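Local coordinates for uncharacterized protein (Bacteroides eggerthii DSM 20697, PDB 4ECO) that is of unknown function but, as a leucine-rich repeat protein, probably binds other proteins through its curved solenoid, at residues Leu389-Asn394 / Asn421-Asp426. Numbering follows the deposited sequence.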
ATOM      1  N   LEU A 389     -10.952  15.193  -0.308  1.00 39.12           N
ATOM      2  CA  LEU A 389     -11.433  15.368   1.070  1.00 39.35           C
ATOM      3  C   LEU A 389     -11.398  16.817   1.506  1.00 45.42           C
ATOM      4  O   LEU A 389     -10.347  17.451   1.386  1.00 44.76           O
ATOM      5  CB  LEU A 389     -10.615  14.547   2.075  1.00 38.35           C
ATOM      6  CG  LEU A 389     -10.726  13.027   2.067  1.00 42.16           C
ATOM      7  CD1 LEU A 389      -9.776  12.440   3.096  1.00 41.08           C
ATOM      8  CD2 LEU A 389     -12.159  12.555   2.343  1.00 44.78           C
ATOM      9  N   LYS A 390     -12.525  17.340   2.043  1.00 43.41           N
ATOM     10  CA  LYS A 390     -12.536  18.741   2.473  1.00 44.28           C
ATOM     11  C   LYS A 390     -12.030  18.865   3.902  1.00 48.63           C
ATOM     12  O   LYS A 390     -11.562  19.940   4.299  1.00 49.35           O
ATOM     13  CB  LYS A 390     -13.942  19.410   2.356  1.00 47.57           C
ATOM     14  CG  LYS A 390     -14.739  19.198   1.065  1.00 55.60           C
ATOM     15  CD  LYS A 390     -13.986  19.539  -0.214  1.00 68.42           C
ATOM     16  CE  LYS A 390     -14.681  18.891  -1.394  1.00 75.87           C
ATOM     17  NZ  LYS A 390     -13.790  18.805  -2.578  1.00 72.98           N
ATOM     18  N   TYR A 391     -12.171  17.788   4.694  1.00 43.36           N
ATOM     19  CA  TYR A 391     -11.809  17.818   6.113  1.00 42.35           C
ATOM     20  C   TYR A 391     -11.123  16.542   6.568  1.00 47.16           C
ATOM     21  O   TYR A 391     -11.263  15.504   5.906  1.00 46.54           O
ATOM     22  CB  TYR A 391     -13.096  18.008   6.970  1.00 43.38           C
ATOM     23  CG  TYR A 391     -14.047  19.103   6.530  1.00 43.32           C
ATOM     24  CD1 TYR A 391     -13.743  20.449   6.738  1.00 45.71           C
ATOM     25  CD2 TYR A 391     -15.284  18.795   5.983  1.00 44.33           C
ATOM     26  CE1 TYR A 391     -14.645  21.463   6.386  1.00 48.73           C
ATOM     27  CE2 TYR A 391     -16.189  19.795   5.614  1.00 46.40           C
ATOM     28  CZ  TYR A 391     -15.870  21.129   5.821  1.00 56.37           C
ATOM     29  OH  TYR A 391     -16.780  22.099   5.456  1.00 58.55           O
ATOM     30  N   ILE A 392     -10.431  16.594   7.735  1.00 44.50           N
ATOM     31  CA  ILE A 392      -9.827  15.404   8.344  1.00 43.49           C
ATOM     32  C   ILE A 392     -10.972  14.661   9.056  1.00 49.38           C
ATOM     33  O   ILE A 392     -11.672  15.278   9.875  1.00 50.75           O
ATOM     34  CB  ILE A 392      -8.639  15.748   9.279  1.00 46.26           C
ATOM     35  CG1 ILE A 392      -7.500  16.460   8.504  1.00 44.82           C
ATOM     36  CG2 ILE A 392      -8.138  14.482  10.008  1.00 46.88           C
ATOM     37  CD1 ILE A 392      -6.494  17.270   9.401  1.00 46.35           C
ATOM     38  N   PRO A 393     -11.230  13.376   8.720  1.00 46.96           N
ATOM     39  CA  PRO A 393     -12.401  12.681   9.301  1.00 48.55           C
ATOM     40  C   PRO A 393     -12.244  12.322  10.784  1.00 53.63           C
ATOM     41  O   PRO A 393     -11.255  11.702  11.186  1.00 53.66           O
ATOM     42  CB  PRO A 393     -12.527  11.408   8.444  1.00 49.75           C
ATOM     43  CG  PRO A 393     -11.147  11.169   7.916  1.00 52.16           C
ATOM     44  CD  PRO A 393     -10.540  12.529   7.723  1.00 47.47           C
ATOM     45  N   ASN A 394     -13.247  12.697  11.594  1.00 51.02           N
ATOM     46  CA  ASN A 394     -13.249  12.424  13.033  1.00 51.15           C
ATOM     47  C   ASN A 394     -13.670  10.954  13.309  1.00 52.21           C
ATOM     48  O   ASN A 394     -14.746  10.707  13.861  1.00 53.80           O
ATOM     49  CB  ASN A 394     -14.169  13.415  13.763  1.00 51.76           C
ATOM     50  CG  ASN A 394     -13.934  13.485  15.246  1.00 72.62           C
ATOM     51  OD1 ASN A 394     -12.914  13.010  15.773  1.00 64.24           O
ATOM     52  ND2 ASN A 394     -14.852  14.123  15.957  1.00 69.30           N
ATOM     53  N   ASN A 421     -10.209  22.799   8.628  1.00 44.72           N
ATOM     54  CA  ASN A 421      -9.515  21.519   8.441  1.00 43.55           C
ATOM     55  C   ASN A 421     -10.370  20.353   8.942  1.00 51.68           C
ATOM     56  O   ASN A 421     -10.107  19.177   8.606  1.00 50.32           O
ATOM     57  CB  ASN A 421      -8.166  21.535   9.159  1.00 39.63           C
ATOM     58  CG  ASN A 421      -7.310  22.737   8.850  1.00 54.76           C
ATOM     59  OD1 ASN A 421      -7.065  23.081   7.695  1.00 45.75           O
ATOM     60  ND2 ASN A 421      -6.858  23.419   9.883  1.00 52.53           N
ATOM     61  N   PHE A 422     -11.406  20.690   9.755  1.00 51.58           N
ATOM     62  CA  PHE A 422     -12.339  19.729  10.364  1.00 52.01           C
ATOM     63  C   PHE A 422     -13.744  20.202  10.156  1.00 58.08           C
ATOM     64  O   PHE A 422     -13.995  21.407  10.213  1.00 57.08           O
ATOM     65  CB  PHE A 422     -12.037  19.548  11.864  1.00 53.75           C
ATOM     66  CG  PHE A 422     -10.560  19.378  12.181  1.00 53.20           C
ATOM     67  CD1 PHE A 422      -9.924  18.154  11.992  1.00 53.55           C
ATOM     68  CD2 PHE A 422      -9.801  20.456  12.628  1.00 54.97           C
ATOM     69  CE1 PHE A 422      -8.559  18.009  12.265  1.00 53.08           C
ATOM     70  CE2 PHE A 422      -8.438  20.307  12.892  1.00 56.28           C
ATOM     71  CZ  PHE A 422      -7.827  19.081  12.717  1.00 52.36           C
ATOM     72  N   ASP A 423     -14.664  19.258   9.870  1.00 58.03           N
ATOM     73  CA  ASP A 423     -16.077  19.562   9.584  1.00 59.36           C
ATOM     74  C   ASP A 423     -16.665  20.407  10.689  1.00 67.09           C
ATOM     75  O   ASP A 423     -16.694  19.972  11.841  1.00 68.39           O
ATOM     76  CB  ASP A 423     -16.923  18.286   9.376  1.00 60.43           C
ATOM     77  CG  ASP A 423     -18.273  18.476   8.691  1.00 69.57           C
ATOM     78  OD1 ASP A 423     -18.744  19.651   8.585  1.00 71.03           O
ATOM     79  OD2 ASP A 423     -18.875  17.457   8.282  1.00 73.70           O
ATOM     80  N   PRO A 424     -17.075  21.652  10.366  1.00 65.84           N
ATOM     81  CA  PRO A 424     -17.668  22.518  11.403  1.00 67.19           C
ATOM     82  C   PRO A 424     -19.067  22.040  11.810  1.00 73.38           C
ATOM     83  O   PRO A 424     -19.527  22.378  12.895  1.00 74.63           O
ATOM     84  CB  PRO A 424     -17.719  23.902  10.739  1.00 68.87           C
ATOM     85  CG  PRO A 424     -17.039  23.760   9.416  1.00 72.25           C
ATOM     86  CD  PRO A 424     -17.088  22.316   9.048  1.00 67.24           C
ATOM     87  N   LEU A 425     -19.716  21.223  10.958  1.00 70.23           N
ATOM     88  CA  LEU A 425     -21.041  20.665  11.201  1.00 71.96           C
ATOM     89  C   LEU A 425     -20.956  19.309  11.944  1.00 73.72           C
ATOM     90  O   LEU A 425     -21.975  18.618  12.068  1.00 74.07           O
ATOM     91  CB  LEU A 425     -21.816  20.503   9.873  1.00 72.85           C
ATOM     92  CG  LEU A 425     -21.999  21.745   8.982  1.00 78.29           C
ATOM     93  CD1 LEU A 425     -22.678  21.353   7.683  1.00 79.51           C
ATOM     94  CD2 LEU A 425     -22.773  22.856   9.694  1.00 79.18           C
ATOM     95  N   ASP A 426     -19.753  18.926  12.432  1.00 67.20           N
ATOM     96  CA  ASP A 426     -19.584  17.702  13.210  1.00 65.96           C
ATOM     97  C   ASP A 426     -20.175  17.954  14.589  1.00 73.92           C
ATOM     98  O   ASP A 426     -19.782  18.935  15.244  1.00 74.38           O
ATOM     99  CB  ASP A 426     -18.107  17.292  13.283  1.00 65.26           C
ATOM    100  CG  ASP A 426     -17.787  15.897  13.819  1.00 73.13           C
ATOM    101  OD1 ASP A 426     -18.733  15.162  14.215  1.00 74.29           O
ATOM    102  OD2 ASP A 426     -16.595  15.524  13.816  1.00 77.03           O
TER
HETATM  103  O   HOH W   1     -13.995  16.396  10.417  1.00 50.37           O
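The ring of Tyr391 lies flat against the backbone of Asp423, whose CA sits over the centre of one face, 3.6 Å from the centroid and 9° off the ring normal: a CH-pi contact. The carboxylate of Asp423 stacks over the CD2/CE2 side of the Tyr391 ring, Asp423 CG 3.9 Å from Tyr391 CE2, with the two planes 4° apart. On the opposite face, toward the rim, is CB of Lys390, and Pro424 reaches the phenol end, its CD 3.6 Å from Tyr391 CZ. An alanine in place of Tyr391 would probably leave Asp423 CA and Pro424 CD without their aromatic partner and open a gap between the two loops where the ring lay.

The second apolar contact pairs Ile392 with Phe422, side by side and pointing the same way, CD1 of the isoleucine 3.6 Å from CE1 of the ring.

Two hydrogen bonds and a water also join the loops. Ile392 N donates to Asn421 O at 2.7 Å, and the water bridges Ile392 O to Asp423 N. Farther along, Asn394, its CG anti to the backbone N (chi1 -163°), brings ND2 to the syn side of Asp426 OD2 at 3.1 Å, tilted out of the carboxylate plane, the amide turned steeply against the carboxylate; its OD1 accepts from Lys431 N, while Asp426 OD1 pairs with Thr428 OG1. Asp423 OD1 accepts from Leu425 N, forming an Asx turn at the start of the type I turn from Asp423 to Asp426.

Both segments belong to successive loops of the leucine-rich repeat solenoid: 389-394 lies between strands 381-383 and 404-408 in the chain, 421-426 in the next loop, before strand 435-439, the three strands pairing in parallel in that order.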